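CRISPR system Cmr subunit Cmr1-1 (Pyrococcus furiosus, PDB 4W8Z) binds RNA as a subunit that, together with Cmr6, caps the elongated type III-B Cmr ribonucleoprotein complex of CRISPR antiviral defence. Local coordinates at residues E190-L195 with T336-G341; K224-E229 with R298-F303; L284-V289 with S323-F328. All coordinates share one frame; numbering follows the deposited sequence.

Contact 1. Residues E190-L195 with T336-G341; sequences EFKDSL and TKVWGG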
loop_
_atom_site.group_PDB
_atom_site.type_symbol
_atom_site.label_atom_id
_atom_site.label_comp_id
_atom_site.label_asym_id
_atom_site.label_seq_id
_atom_site.Cartn_x
_atom_site.Cartn_y
_atom_site.Cartn_z
ATOM N N GLU A 190 -5.125 -3.896 18.829
ATOM C CA GLU A 190 -4.688 -2.505 18.749
ATOM C C GLU A 190 -4.808 -1.998 17.315
ATOM O O GLU A 190 -5.171 -0.843 17.081
ATOM C CB GLU A 190 -3.249 -2.346 19.242
ATOM C CG GLU A 190 -3.126 -2.155 20.745
ATOM C CD GLU A 190 -1.693 -1.923 21.192
ATOM O OE1 GLU A 190 -0.791 -1.913 20.328
ATOM O OE2 GLU A 190 -1.471 -1.753 22.408
ATOM N N PHE A 191 -4.498 -2.875 16.366
ATOM C CA PHE A 191 -4.628 -2.578 14.946
ATOM C C PHE A 191 -6.100 -2.318 14.607
ATOM O O PHE A 191 -6.433 -1.299 13.997
ATOM C CB PHE A 191 -4.062 -3.739 14.115
ATOM C CG PHE A 191 -3.741 -3.389 12.684
ATOM C CD1 PHE A 191 -4.099 -2.164 12.145
ATOM C CD2 PHE A 191 -3.081 -4.301 11.876
ATOM C CE1 PHE A 191 -3.804 -1.855 10.828
ATOM C CE2 PHE A 191 -2.780 -3.999 10.562
ATOM C CZ PHE A 191 -3.141 -2.775 10.036
ATOM N N LYS A 192 -6.976 -3.239 15.005
ATOM C CA LYS A 192 -8.412 -3.096 14.770
ATOM C C LYS A 192 -8.946 -1.777 15.322
ATOM O O LYS A 192 -9.656 -1.047 14.635
ATOM C CB LYS A 192 -9.186 -4.250 15.407
ATOM C CG LYS A 192 -9.030 -5.604 14.740
ATOM C CD LYS A 192 -10.274 -6.445 15.008
ATOM C CE LYS A 192 -9.949 -7.909 15.259
ATOM N NZ LYS A 192 -11.173 -8.661 15.680
ATOM N N ASP A 193 -8.592 -1.479 16.567
ATOM C CA ASP A 193 -9.113 -0.304 17.252
ATOM C C ASP A 193 -8.586 1.002 16.665
ATOM O O ASP A 193 -9.299 2.006 16.628
ATOM C CB ASP A 193 -8.784 -0.373 18.742
ATOM C CG ASP A 193 -9.577 -1.447 19.467
ATOM O OD1 ASP A 193 -10.501 -2.032 18.861
ATOM O OD2 ASP A 193 -9.279 -1.693 20.656
ATOM N N SER A 194 -7.338 0.988 16.208
ATOM C CA SER A 194 -6.730 2.179 15.632
ATOM C C SER A 194 -7.412 2.582 14.334
ATOM O O SER A 194 -7.640 3.766 14.090
ATOM C CB SER A 194 -5.241 1.958 15.385
ATOM O OG SER A 194 -4.533 1.860 16.607
ATOM N N LEU A 195 -7.735 1.598 13.500
ATOM C CA LEU A 195 -8.429 1.882 12.246
ATOM C C LEU A 195 -9.770 2.557 12.499
ATOM O O LEU A 195 -10.116 3.525 11.826
ATOM C CB LEU A 195 -8.637 0.604 11.432
ATOM C CG LEU A 195 -7.376 -0.041 10.855
ATOM C CD1 LEU A 195 -7.731 -1.076 9.811
ATOM C CD2 LEU A 195 -6.455 1.016 10.269
ATOM N N THR A 336 -6.580 -13.594 9.607
ATOM C CA THR A 336 -7.424 -12.826 10.517
ATOM C C THR A 336 -7.912 -11.535 9.878
ATOM O O THR A 336 -7.113 -10.753 9.367
ATOM C CB THR A 336 -6.681 -12.477 11.813
ATOM O OG1 THR A 336 -6.309 -13.681 12.489
ATOM C CG2 THR A 336 -7.558 -11.625 12.724
ATOM N N LYS A 337 -9.223 -11.314 9.909
ATOM C CA LYS A 337 -9.796 -10.072 9.405
ATOM C C LYS A 337 -9.545 -8.929 10.386
ATOM O O LYS A 337 -9.884 -9.026 11.567
ATOM C CB LYS A 337 -11.293 -10.238 9.147
ATOM C CG LYS A 337 -11.959 -9.035 8.485
ATOM C CD LYS A 337 -12.740 -9.443 7.240
ATOM C CE LYS A 337 -11.812 -9.674 6.051
ATOM N NZ LYS A 337 -12.522 -10.211 4.846
ATOM N N VAL A 338 -8.941 -7.851 9.893
ATOM C CA VAL A 338 -8.611 -6.694 10.722
ATOM C C VAL A 338 -9.666 -5.601 10.563
ATOM O O VAL A 338 -10.035 -4.927 11.529
ATOM C CB VAL A 338 -7.217 -6.128 10.362
ATOM C CG1 VAL A 338 -6.894 -4.907 11.207
ATOM C CG2 VAL A 338 -6.148 -7.198 10.536
ATOM N N TRP A 339 -10.162 -5.449 9.339
ATOM C CA TRP A 339 -11.134 -4.415 9.011
ATOM C C TRP A 339 -12.038 -4.888 7.875
ATOM O O TRP A 339 -11.557 -5.350 6.843
ATOM C CB TRP A 339 -10.416 -3.121 8.631
ATOM C CG TRP A 339 -11.321 -1.984 8.294
ATOM C CD1 TRP A 339 -11.655 -1.547 7.045
ATOM C CD2 TRP A 339 -12.004 -1.126 9.214
ATOM N NE1 TRP A 339 -12.505 -0.473 7.130
ATOM C CE2 TRP A 339 -12.736 -0.194 8.450
ATOM C CE3 TRP A 339 -12.068 -1.054 10.609
ATOM C CZ2 TRP A 339 -13.528 0.797 9.037
ATOM C CZ3 TRP A 339 -12.852 -0.070 11.188
ATOM C CH2 TRP A 339 -13.571 0.841 10.404
ATOM N N GLY A 340 -13.349 -4.787 8.073
ATOM C CA GLY A 340 -14.297 -5.278 7.093
ATOM C C GLY A 340 -15.194 -4.192 6.539
ATOM O O GLY A 340 -16.213 -3.853 7.140
ATOM N N GLY A 341 -14.812 -3.645 5.389
ATOM C CA GLY A 341 -15.617 -2.645 4.708
ATOM C C GLY A 341 -16.726 -3.294 3.905
ATOM O O GLY A 341 -17.685 -2.635 3.506
#
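Val338 CG1 sits over one face of the Phe191 ring, 3.9 Å from the ring centroid and 15° off the normal, displaced toward the CG end, a CH-pi contact in which the two side chains cross at about a right angle. CG1, anti to the backbone N of Val338 (chi1 179°), is the branch that meets the ring. One turn further along, Leu195 reaches across with CD1, which lies 3.6 Å from Trp339 CB, while its CB approaches the indole at CE3. The aliphatic part of Lys192 lies by the backbone at the corner of the strand, CG 3.4 Å from Val338 O and CE near Lys337 O. No hydrogen bond joins the two segments. Helix 188-206 thus packs against an edge of the C-terminal RAMP-like sheet, where Val338 and Trp339 both face Val228 in a classic beta bulge and the chain turns a corner. Behind the first shell, Phe185 stacks on Phe191; from helix 136-152, Leu152 touches Phe191 and Trp147 touches Leu195. From the sheet side, Val228 and Val230 of strand 226-231 support Val338. Lys337 points its CB away from the helix, and its NZ forms a salt bridge with Glu229.

Contact 2. Residues K224-E229 with R298-F303; sequences KFSDVE and RIIKFF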
loop_
_atom_site.group_PDB
_atom_site.type_symbol
_atom_site.label_atom_id
_atom_site.label_comp_id
_atom_site.label_asym_id
_atom_site.label_seq_id
_atom_site.Cartn_x
_atom_site.Cartn_y
_atom_site.Cartn_z
ATOM N N LYS A 224 -12.651 3.369 4.332
ATOM C CA LYS A 224 -13.936 2.887 4.837
ATOM C C LYS A 224 -14.418 1.645 4.109
ATOM O O LYS A 224 -14.886 0.694 4.733
ATOM C CB LYS A 224 -15.005 3.971 4.725
ATOM C CG LYS A 224 -16.310 3.607 5.418
ATOM C CD LYS A 224 -17.439 4.519 4.991
ATOM C CE LYS A 224 -18.512 4.592 6.060
ATOM N NZ LYS A 224 -18.001 5.275 7.286
ATOM N N PHE A 225 -14.304 1.658 2.787
ATOM C CA PHE A 225 -14.782 0.542 1.988
ATOM C C PHE A 225 -13.634 -0.332 1.517
ATOM O O PHE A 225 -13.374 -0.444 0.319
ATOM C CB PHE A 225 -15.598 1.055 0.802
ATOM C CG PHE A 225 -16.873 1.740 1.210
ATOM C CD1 PHE A 225 -17.969 0.998 1.623
ATOM C CD2 PHE A 225 -16.971 3.123 1.202
ATOM C CE1 PHE A 225 -19.139 1.619 2.009
ATOM C CE2 PHE A 225 -18.139 3.749 1.589
ATOM C CZ PHE A 225 -19.223 2.996 1.992
ATOM N N SER A 226 -12.953 -0.953 2.474
ATOM C CA SER A 226 -11.842 -1.843 2.167
ATOM C C SER A 226 -11.788 -3.011 3.148
ATOM O O SER A 226 -12.417 -2.972 4.201
ATOM C CB SER A 226 -10.516 -1.074 2.188
ATOM O OG SER A 226 -10.196 -0.640 3.498
ATOM N N ASP A 227 -11.045 -4.053 2.790
ATOM C CA ASP A 227 -10.813 -5.174 3.691
ATOM C C ASP A 227 -9.340 -5.284 4.014
ATOM O O ASP A 227 -8.504 -5.283 3.114
ATOM C CB ASP A 227 -11.304 -6.486 3.084
ATOM C CG ASP A 227 -12.791 -6.705 3.285
ATOM O OD1 ASP A 227 -13.439 -5.855 3.937
ATOM O OD2 ASP A 227 -13.304 -7.736 2.799
ATOM N N VAL A 228 -9.021 -5.373 5.299
ATOM C CA VAL A 228 -7.642 -5.536 5.725
ATOM C C VAL A 228 -7.509 -6.847 6.482
ATOM O O VAL A 228 -8.272 -7.115 7.407
ATOM C CB VAL A 228 -7.165 -4.363 6.610
ATOM C CG1 VAL A 228 -5.708 -4.544 6.984
ATOM C CG2 VAL A 228 -7.357 -3.039 5.891
ATOM N N GLU A 229 -6.546 -7.665 6.067
ATOM C CA GLU A 229 -6.319 -8.975 6.667
ATOM C C GLU A 229 -4.842 -9.190 6.961
ATOM O O GLU A 229 -3.978 -8.603 6.310
ATOM C CB GLU A 229 -6.818 -10.082 5.741
ATOM C CG GLU A 229 -8.298 -10.031 5.443
ATOM C CD GLU A 229 -8.677 -10.865 4.232
ATOM O OE1 GLU A 229 -9.855 -11.266 4.136
ATOM O OE2 GLU A 229 -7.802 -11.109 3.373
ATOM N N ARG A 298 0.457 -8.731 5.356
ATOM C CA ARG A 298 -0.665 -7.800 5.367
ATOM C C ARG A 298 -1.314 -7.707 3.996
ATOM O O ARG A 298 -0.633 -7.492 2.998
ATOM C CB ARG A 298 -0.216 -6.414 5.824
ATOM C CG ARG A 298 -1.332 -5.386 5.865
ATOM C CD ARG A 298 -0.825 -4.044 6.349
ATOM N NE ARG A 298 0.202 -3.506 5.459
ATOM C CZ ARG A 298 1.304 -2.890 5.877
ATOM N NH1 ARG A 298 1.522 -2.726 7.175
ATOM N NH2 ARG A 298 2.184 -2.437 4.995
ATOM N N ILE A 299 -2.633 -7.866 3.951
ATOM C CA ILE A 299 -3.379 -7.777 2.701
ATOM C C ILE A 299 -4.464 -6.714 2.802
ATOM O O ILE A 299 -5.211 -6.677 3.778
ATOM C CB ILE A 299 -4.029 -9.124 2.338
ATOM C CG1 ILE A 299 -2.957 -10.191 2.143
ATOM C CG2 ILE A 299 -4.873 -8.998 1.083
ATOM C CD1 ILE A 299 -3.206 -11.432 2.952
ATOM N N ILE A 300 -4.552 -5.839 1.806
ATOM C CA ILE A 300 -5.658 -4.896 1.765
ATOM C C ILE A 300 -6.381 -4.972 0.414
ATOM O O ILE A 300 -5.750 -5.056 -0.640
ATOM C CB ILE A 300 -5.184 -3.445 2.059
ATOM C CG1 ILE A 300 -6.375 -2.477 2.047
ATOM C CG2 ILE A 300 -4.114 -3.005 1.078
ATOM C CD1 ILE A 300 -6.105 -1.159 2.739
ATOM N N LYS A 301 -7.712 -4.975 0.466
ATOM C CA LYS A 301 -8.549 -5.048 -0.734
ATOM C C LYS A 301 -9.463 -3.824 -0.853
ATOM O O LYS A 301 -10.223 -3.529 0.064
ATOM C CB LYS A 301 -9.382 -6.332 -0.716
ATOM C CG LYS A 301 -8.589 -7.581 -1.058
ATOM C CD LYS A 301 -9.355 -8.858 -0.751
ATOM C CE LYS A 301 -9.359 -9.144 0.738
ATOM N NZ LYS A 301 -9.901 -10.498 1.054
ATOM N N PHE A 302 -9.388 -3.116 -1.981
ATOM C CA PHE A 302 -10.143 -1.872 -2.163
ATOM C C PHE A 302 -11.395 -2.034 -3.022
ATOM O O PHE A 302 -11.298 -2.366 -4.200
ATOM C CB PHE A 302 -9.259 -0.798 -2.800
ATOM C CG PHE A 302 -8.098 -0.383 -1.955
ATOM C CD1 PHE A 302 -8.277 0.488 -0.893
ATOM C CD2 PHE A 302 -6.821 -0.845 -2.231
ATOM C CE1 PHE A 302 -7.210 0.878 -0.114
ATOM C CE2 PHE A 302 -5.747 -0.457 -1.459
ATOM C CZ PHE A 302 -5.940 0.407 -0.398
ATOM N N PHE A 303 -12.565 -1.761 -2.453
ATOM C CA PHE A 303 -13.812 -1.892 -3.204
ATOM C C PHE A 303 -14.381 -0.525 -3.572
ATOM O O PHE A 303 -14.649 0.289 -2.692
ATOM C CB PHE A 303 -14.844 -2.693 -2.401
ATOM C CG PHE A 303 -14.339 -4.033 -1.922
ATOM C CD1 PHE A 303 -14.085 -5.054 -2.823
ATOM C CD2 PHE A 303 -14.129 -4.272 -0.571
ATOM C CE1 PHE A 303 -13.624 -6.282 -2.392
ATOM C CE2 PHE A 303 -13.670 -5.501 -0.133
ATOM C CZ PHE A 303 -13.417 -6.506 -1.046
#
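Lys301 and Glu229 meet on one face of an antiparallel strand pair, two residues apart in register. From Lys301 CB, 4.1 Å from Asp227 O, the chain runs out and bends at chi3 (-76°), which turns CE back over the neighbouring strand, 4.0 Å from Asp227 CB. NZ then lies 3.2 Å from both Glu229 OE1 and Glu229 OE2, a salt bridge whose two hydrogen bonds are each weak. Each charge has a second partner, Lys337 for Glu229 and Asp326 OD2 for Lys301 NZ, which would probably stabilise the charged forms of both. Beneath, the backbones of Asp227 and Lys301 exchange two bonds, Lys301 N to Asp227 O being 2.8 Å, and those of Glu229 and Ile299 do likewise. Phe303 N to Phe225 O, 3.2 Å, extends the ladder past the strand end. There the Phe303 ring presents CE2 to the Asp227 carboxylate, 3.7 Å from OD2, with the two planes 87° apart. On the opposite face Val228 CG2 packs against Ile300 CD1 at 3.9 Å. The pair lies within the C-terminal RAMP-like sheet: strand 226-231 has 335-337 and 339-340 on its other side, strand 294-302 has 284-291, and Trp45 of helix 38-54 touches Ile300 and Phe302.

Contact 3. Residues L284-V289 with S323-F328; sequences LWFGVV and SNFDWF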
loop_
_atom_site.group_PDB
_atom_site.type_symbol
_atom_site.label_atom_id
_atom_site.label_comp_id
_atom_site.label_asym_id
_atom_site.label_seq_id
_atom_site.Cartn_x
_atom_site.Cartn_y
_atom_site.Cartn_z
ATOM N N LEU A 284 -5.829 -5.691 -5.009
ATOM C CA LEU A 284 -5.294 -6.259 -3.779
ATOM C C LEU A 284 -3.822 -5.878 -3.628
ATOM O O LEU A 284 -3.023 -6.077 -4.539
ATOM C CB LEU A 284 -5.468 -7.782 -3.770
ATOM C CG LEU A 284 -5.122 -8.556 -2.495
ATOM C CD1 LEU A 284 -5.928 -9.843 -2.437
ATOM C CD2 LEU A 284 -3.637 -8.870 -2.424
ATOM N N TRP A 285 -3.473 -5.318 -2.475
ATOM C CA TRP A 285 -2.080 -5.005 -2.176
ATOM C C TRP A 285 -1.614 -5.923 -1.071
ATOM O O TRP A 285 -2.414 -6.344 -0.240
ATOM C CB TRP A 285 -1.902 -3.553 -1.735
ATOM C CG TRP A 285 -2.397 -2.517 -2.691
ATOM C CD1 TRP A 285 -2.956 -2.722 -3.919
ATOM C CD2 TRP A 285 -2.379 -1.101 -2.489
ATOM N NE1 TRP A 285 -3.287 -1.517 -4.492
ATOM C CE2 TRP A 285 -2.943 -0.508 -3.632
ATOM C CE3 TRP A 285 -1.948 -0.279 -1.446
ATOM C CZ2 TRP A 285 -3.084 0.870 -3.763
ATOM C CZ3 TRP A 285 -2.085 1.090 -1.580
ATOM C CH2 TRP A 285 -2.646 1.651 -2.731
ATOM N N PHE A 286 -0.327 -6.241 -1.045
ATOM C CA PHE A 286 0.201 -6.934 0.119
ATOM C C PHE A 286 1.582 -6.428 0.507
ATOM O O PHE A 286 2.277 -5.786 -0.286
ATOM C CB PHE A 286 0.221 -8.455 -0.097
ATOM C CG PHE A 286 1.037 -8.911 -1.276
ATOM C CD1 PHE A 286 2.391 -9.183 -1.142
ATOM C CD2 PHE A 286 0.437 -9.116 -2.506
ATOM C CE1 PHE A 286 3.134 -9.625 -2.224
ATOM C CE2 PHE A 286 1.175 -9.558 -3.590
ATOM C CZ PHE A 286 2.525 -9.811 -3.451
ATOM N N GLY A 287 1.953 -6.713 1.750
ATOM C CA GLY A 287 3.207 -6.266 2.316
ATOM C C GLY A 287 3.375 -6.895 3.682
ATOM O O GLY A 287 2.727 -7.894 3.988
ATOM N N VAL A 288 4.241 -6.312 4.506
ATOM C CA VAL A 288 4.526 -6.877 5.818
ATOM C C VAL A 288 4.271 -5.868 6.933
ATOM O O VAL A 288 4.778 -4.747 6.897
ATOM C CB VAL A 288 5.983 -7.375 5.899
ATOM C CG1 VAL A 288 6.254 -8.060 7.238
ATOM C CG2 VAL A 288 6.275 -8.319 4.742
ATOM N N VAL A 289 3.480 -6.273 7.922
ATOM C CA VAL A 289 3.230 -5.443 9.089
ATOM C C VAL A 289 3.862 -6.093 10.319
ATOM O O VAL A 289 3.873 -7.320 10.452
ATOM C CB VAL A 289 1.708 -5.214 9.310
ATOM C CG1 VAL A 289 0.981 -6.538 9.566
ATOM C CG2 VAL A 289 1.454 -4.213 10.443
ATOM N N SER A 323 -8.498 -9.408 -6.018
ATOM C CA SER A 323 -8.982 -9.943 -4.754
ATOM C C SER A 323 -9.209 -11.451 -4.772
ATOM O O SER A 323 -9.310 -12.071 -3.720
ATOM C CB SER A 323 -10.275 -9.245 -4.361
ATOM O OG SER A 323 -11.280 -9.520 -5.318
ATOM N N ASN A 324 -9.282 -12.051 -5.955
ATOM C CA ASN A 324 -9.448 -13.501 -6.027
ATOM C C ASN A 324 -8.151 -14.242 -5.690
ATOM O O ASN A 324 -8.095 -15.472 -5.735
ATOM C CB ASN A 324 -9.955 -13.919 -7.407
ATOM C CG ASN A 324 -9.039 -13.482 -8.527
ATOM O OD1 ASN A 324 -8.239 -12.565 -8.377
ATOM N ND2 ASN A 324 -9.163 -14.135 -9.668
ATOM N N PHE A 325 -7.114 -13.479 -5.353
ATOM C CA PHE A 325 -5.824 -14.026 -4.957
ATOM C C PHE A 325 -5.840 -14.501 -3.503
ATOM O O PHE A 325 -4.969 -15.260 -3.080
ATOM C CB PHE A 325 -4.731 -12.974 -5.177
ATOM C CG PHE A 325 -3.427 -13.274 -4.488
ATOM C CD1 PHE A 325 -2.617 -14.313 -4.916
ATOM C CD2 PHE A 325 -2.999 -12.496 -3.421
ATOM C CE1 PHE A 325 -1.411 -14.578 -4.287
ATOM C CE2 PHE A 325 -1.796 -12.759 -2.787
ATOM C CZ PHE A 325 -1.000 -13.799 -3.224
ATOM N N ASP A 326 -6.848 -14.078 -2.743
ATOM C CA ASP A 326 -6.880 -14.380 -1.313
ATOM C C ASP A 326 -7.040 -15.870 -1.019
ATOM O O ASP A 326 -6.580 -16.344 0.017
ATOM C CB ASP A 326 -7.996 -13.592 -0.615
ATOM C CG ASP A 326 -9.337 -13.726 -1.310
ATOM O OD1 ASP A 326 -9.528 -14.687 -2.089
ATOM O OD2 ASP A 326 -10.201 -12.854 -1.080
ATOM N N TRP A 327 -7.689 -16.607 -1.918
ATOM C CA TRP A 327 -7.817 -18.054 -1.754
ATOM C C TRP A 327 -6.444 -18.707 -1.640
ATOM O O TRP A 327 -6.251 -19.638 -0.862
ATOM C CB TRP A 327 -8.586 -18.687 -2.917
ATOM C CG TRP A 327 -8.343 -20.169 -3.020
ATOM C CD1 TRP A 327 -7.431 -20.802 -3.819
ATOM C CD2 TRP A 327 -8.999 -21.201 -2.271
ATOM N NE1 TRP A 327 -7.487 -22.163 -3.618
ATOM C CE2 TRP A 327 -8.439 -22.433 -2.674
ATOM C CE3 TRP A 327 -10.008 -21.202 -1.303
ATOM C CZ2 TRP A 327 -8.857 -23.650 -2.144
ATOM C CZ3 TRP A 327 -10.420 -22.414 -0.778
ATOM C CH2 TRP A 327 -9.846 -23.622 -1.201
ATOM N N PHE A 328 -5.486 -18.207 -2.414
ATOM C CA PHE A 328 -4.178 -18.836 -2.500
ATOM C C PHE A 328 -3.319 -18.527 -1.277
ATOM O O PHE A 328 -2.209 -19.042 -1.137
ATOM C CB PHE A 328 -3.482 -18.403 -3.790
ATOM C CG PHE A 328 -4.227 -18.808 -5.031
ATOM C CD1 PHE A 328 -5.163 -17.958 -5.601
ATOM C CD2 PHE A 328 -4.015 -20.051 -5.609
ATOM C CE1 PHE A 328 -5.865 -18.333 -6.731
ATOM C CE2 PHE A 328 -4.712 -20.430 -6.741
ATOM C CZ PHE A 328 -5.639 -19.568 -7.303
#
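Strand 284-291 of the C-terminal RAMP-like sheet meets, at its beginning, the short 3-10 turn that leads into helix 327-330. Leu284 carries most of the contact. Its CG is anti to the backbone N (chi1 -173°), and both methyls of the fork touch the turn. CD1 lies 3.8 Å from Ser323 CA and also comes within 4.3 Å of Asp326 N, so it rests on the backbone of the turn, though it also nears Phe325 CD2. CD2 meets Phe325 CD2 at 3.8 Å, arriving at the edge of the ring near its plane, and the two side chains cross at about a right angle. Two residues along the strand, on the same side, Phe286 gives a looser contact: its CD2 is 4.3 Å from Phe325 CE2, the centroids are 6.0 Å apart and the planes are inclined by 33°, an oblique aromatic pair. Outside the two segments, Tyr251 of helix 237-264 meets Phe325 edge-to-face, and Phe244 of that helix stacks on Phe286. Since no hydrogen bond crosses between strand and turn, their direct attachment is apolar, made by methyl and ring contacts that set no strict direction; a polar tie comes from the neighbouring strand, through Lys301, the partner of Asp326.

How the contacts relate
All three contacts reach one antiparallel sheet. Contacts 1 and 2, centred about 10 Å apart, meet where strands 335-337 and 339-340 pair with strand 226-231: Val338 N lies 2.7 Å from Val228 O and Gly341 N 2.8 Å from Ser226 O, both probable hydrogen bonds. Contacts 2 and 3, centred about 9 Å apart, join through neighbouring strands, with Arg298 N 2.8 Å from Gly287 O. The centres of contacts 1 and 3 are about 16 Å apart, yet they touch at Phe191 CE2 and Val289 CG2, 4.2 Å. A chain of charges, Lys337, Glu229, Lys301 and Asp326, runs through all three. Along the sequence, contacts 2 and 3 alternate, and both are nested within the loop closed by contact 1.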